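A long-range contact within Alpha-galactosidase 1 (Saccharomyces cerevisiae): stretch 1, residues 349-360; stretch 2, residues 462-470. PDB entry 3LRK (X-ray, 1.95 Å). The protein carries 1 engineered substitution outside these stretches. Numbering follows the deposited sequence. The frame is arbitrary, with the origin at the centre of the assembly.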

# COMPACT_ATOMS: atom_id res chain seq x y z
N PRO A 349 30.28 12.50 -1.67
CA PRO A 349 31.18 13.63 -1.95
C PRO A 349 31.34 14.55 -0.75
O PRO A 349 30.45 14.62 0.11
CB PRO A 349 30.46 14.36 -3.08
CG PRO A 349 29.02 14.04 -2.90
CD PRO A 349 28.97 12.66 -2.32
N LEU A 350 32.48 15.23 -0.70
CA LEU A 350 32.76 16.21 0.34
C LEU A 350 33.11 17.52 -0.33
O LEU A 350 33.68 17.53 -1.42
CB LEU A 350 33.92 15.74 1.23
CG LEU A 350 33.66 14.50 2.07
CD1 LEU A 350 34.97 13.91 2.59
CD2 LEU A 350 32.69 14.81 3.23
N ASP A 351 32.77 18.62 0.33
CA ASP A 351 32.84 19.94 -0.30
C ASP A 351 34.21 20.32 -0.86
O ASP A 351 34.28 20.99 -1.90
CB ASP A 351 32.35 21.01 0.66
CG ASP A 351 32.01 22.31 -0.06
OD1 ASP A 351 32.66 23.33 0.24
OD2 ASP A 351 31.11 22.29 -0.93
N ASN A 352 35.29 19.91 -0.19
CA ASN A 352 36.66 20.23 -0.65
C ASN A 352 37.17 19.34 -1.80
O ASN A 352 38.31 19.49 -2.26
CB ASN A 352 37.65 20.22 0.52
CG ASN A 352 38.02 18.82 1.00
OD1 ASN A 352 37.33 17.84 0.71
ND2 ASN A 352 39.10 18.72 1.77
N GLY A 353 36.33 18.41 -2.24
CA GLY A 353 36.67 17.50 -3.34
C GLY A 353 37.04 16.10 -2.90
O GLY A 353 37.21 15.21 -3.74
N ASP A 354 37.17 15.89 -1.59
CA ASP A 354 37.45 14.57 -1.04
C ASP A 354 36.20 13.67 -1.13
O ASP A 354 35.13 14.13 -1.53
CB ASP A 354 37.93 14.68 0.42
CG ASP A 354 39.25 15.45 0.56
OD1 ASP A 354 39.94 15.72 -0.45
OD2 ASP A 354 39.61 15.78 1.71
N GLN A 355 36.35 12.39 -0.80
CA GLN A 355 35.25 11.42 -0.79
C GLN A 355 35.25 10.69 0.54
O GLN A 355 36.32 10.33 1.04
CB GLN A 355 35.43 10.41 -1.94
CG GLN A 355 34.16 9.59 -2.32
CD GLN A 355 33.12 10.39 -3.11
OE1 GLN A 355 32.01 9.91 -3.36
NE2 GLN A 355 33.48 11.60 -3.52
N VAL A 356 34.07 10.47 1.13
CA VAL A 356 33.96 9.61 2.32
C VAL A 356 33.51 8.24 1.88
O VAL A 356 32.56 8.12 1.10
CB VAL A 356 32.87 10.05 3.36
CG1 VAL A 356 33.31 9.69 4.79
CG2 VAL A 356 32.53 11.48 3.25
N VAL A 357 34.19 7.22 2.39
CA VAL A 357 33.87 5.84 2.06
C VAL A 357 33.64 5.06 3.35
O VAL A 357 34.38 5.22 4.32
CB VAL A 357 35.00 5.19 1.20
CG1 VAL A 357 34.62 3.78 0.78
CG2 VAL A 357 35.27 6.04 -0.03
N ALA A 358 32.58 4.26 3.37
CA ALA A 358 32.30 3.38 4.51
C ALA A 358 32.21 1.94 4.04
O ALA A 358 31.45 1.62 3.13
CB ALA A 358 31.01 3.80 5.23
N LEU A 359 33.02 1.08 4.65
CA LEU A 359 32.84 -0.35 4.48
C LEU A 359 32.24 -0.92 5.76
O LEU A 359 32.88 -0.94 6.82
CB LEU A 359 34.16 -1.04 4.09
CG LEU A 359 34.63 -0.73 2.66
CD1 LEU A 359 36.07 -1.18 2.43
CD2 LEU A 359 33.70 -1.39 1.64
N LEU A 360 30.98 -1.34 5.67
CA LEU A 360 30.20 -1.66 6.85
C LEU A 360 29.96 -3.16 6.94
O LEU A 360 29.35 -3.76 6.04
CB LEU A 360 28.89 -0.86 6.85
CG LEU A 360 27.87 -1.01 7.99
CD1 LEU A 360 28.45 -0.54 9.33
CD2 LEU A 360 26.61 -0.23 7.63
N ILE A 462 33.13 -1.20 11.24
CA ILE A 462 33.25 -0.31 10.10
C ILE A 462 34.70 0.04 9.75
O ILE A 462 35.54 0.20 10.63
CB ILE A 462 32.37 0.99 10.31
CG1 ILE A 462 32.13 1.75 9.00
CG2 ILE A 462 32.94 1.90 11.43
CD1 ILE A 462 31.18 2.95 9.12
N ALA A 463 34.98 0.12 8.45
CA ALA A 463 36.14 0.85 7.96
C ALA A 463 35.62 2.17 7.40
O ALA A 463 34.86 2.20 6.42
CB ALA A 463 36.88 0.05 6.89
N PHE A 464 36.05 3.26 8.01
CA PHE A 464 35.52 4.58 7.67
C PHE A 464 36.66 5.48 7.16
O PHE A 464 37.54 5.87 7.93
CB PHE A 464 34.84 5.18 8.91
CG PHE A 464 33.84 6.26 8.62
CD1 PHE A 464 32.86 6.09 7.63
CD2 PHE A 464 33.85 7.44 9.35
CE1 PHE A 464 31.93 7.09 7.38
CE2 PHE A 464 32.91 8.45 9.10
CZ PHE A 464 31.96 8.27 8.12
N TYR A 465 36.64 5.79 5.87
CA TYR A 465 37.74 6.50 5.21
C TYR A 465 37.40 7.85 4.59
O TYR A 465 36.28 8.06 4.10
CB TYR A 465 38.34 5.67 4.08
CG TYR A 465 38.80 4.28 4.45
CD1 TYR A 465 38.29 3.18 3.77
CD2 TYR A 465 39.74 4.07 5.45
CE1 TYR A 465 38.71 1.89 4.08
CE2 TYR A 465 40.16 2.78 5.78
CZ TYR A 465 39.64 1.70 5.08
OH TYR A 465 40.03 0.42 5.38
N ARG A 466 38.39 8.73 4.57
CA ARG A 466 38.36 9.92 3.74
C ARG A 466 39.41 9.77 2.64
O ARG A 466 40.59 9.53 2.93
CB ARG A 466 38.60 11.19 4.57
CG ARG A 466 38.34 12.48 3.80
CD ARG A 466 38.29 13.70 4.69
NE ARG A 466 37.99 14.89 3.89
CZ ARG A 466 37.17 15.87 4.26
NH1 ARG A 466 36.54 15.83 5.43
NH2 ARG A 466 36.95 16.89 3.44
N LEU A 467 38.98 9.87 1.38
CA LEU A 467 39.89 9.82 0.24
C LEU A 467 40.24 11.22 -0.25
O LEU A 467 39.35 12.07 -0.38
CB LEU A 467 39.31 9.00 -0.93
CG LEU A 467 39.03 7.49 -0.80
CD1 LEU A 467 39.19 6.80 -2.15
CD2 LEU A 467 39.88 6.79 0.23
N ARG A 468 41.52 11.46 -0.50
CA ARG A 468 42.01 12.77 -0.94
C ARG A 468 42.86 12.60 -2.19
O ARG A 468 43.57 11.59 -2.31
CB ARG A 468 42.83 13.45 0.16
CG ARG A 468 42.18 13.48 1.54
CD ARG A 468 42.83 14.52 2.44
NE ARG A 468 42.54 15.88 1.99
CZ ARG A 468 43.16 16.97 2.43
NH1 ARG A 468 44.11 16.88 3.36
NH2 ARG A 468 42.82 18.16 1.94
N PRO A 469 42.80 13.55 -3.13
CA PRO A 469 43.64 13.41 -4.32
C PRO A 469 45.11 13.51 -3.93
O PRO A 469 45.49 14.43 -3.20
CB PRO A 469 43.24 14.61 -5.19
CG PRO A 469 41.91 15.07 -4.65
CD PRO A 469 41.98 14.78 -3.18
N SER A 470 45.91 12.54 -4.37
CA SER A 470 47.35 12.50 -4.09
C SER A 470 48.07 13.77 -4.54
O SER A 470 48.98 14.25 -3.87
CB SER A 470 47.99 11.28 -4.75
OG SER A 470 47.36 10.08 -4.34
O HOH W 1 35.23 19.11 2.82
O HOH W 2 41.87 17.56 -0.40

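Residues 355-360 and 462-469 are antiparallel neighbours in a sheet, and a turn before the first strand adds a polar cluster at one end. R466 and D354 bury the most surface in the contact.

The R466 side chain is nearly fully extended, with chi1, chi2 and chi3 all t. This carries its guanidinium to the type I turn that runs from L350 to G353. R466 NE donates to D354 OD2 at 2.9 Å, a salt bridge with good hydrogen-bond geometry. R466 NH2 donates to N352 OD1, also at 2.9 Å. Both acceptors lie near the guanidinium plane, where its N-H groups point. L350 packs over one face of the group, with L350 CD1 3.4 Å from R466 CZ. Water 1 joins R466 NH2 to the backbone N of N352, accepting from both.

D354 pairs with two arginines. Its OD2 also forms a salt bridge with R468 NE at 2.9 Å, but this hydrogen bond is weak, with an angle of 123°. Water 2 links the same two residues by donating to D354 OD1 and accepting from R468 NH2. N352 OD1 also accepts from the backbone N of D354 at 3.0 Å, so one oxygen ties the turn to both D354 and R466.

V357 lies farther along the strand, opposite Y465. Their backbones form two hydrogen bonds, V357 N to Y465 O and Y465 N to V357 O, both 2.8 Å and nearly straight. Q355 with L467 and L359 with A463 repeat this pattern. The V357 side chain shares a sheet face with Y465 and L467; V357 CG2 is 4.1 Å from L467 CG. On the other face, A358 CB meets the edge of the F464 ring, 3.8 Å from F464 CD1, and lies 4.0 Å from I462 CD1.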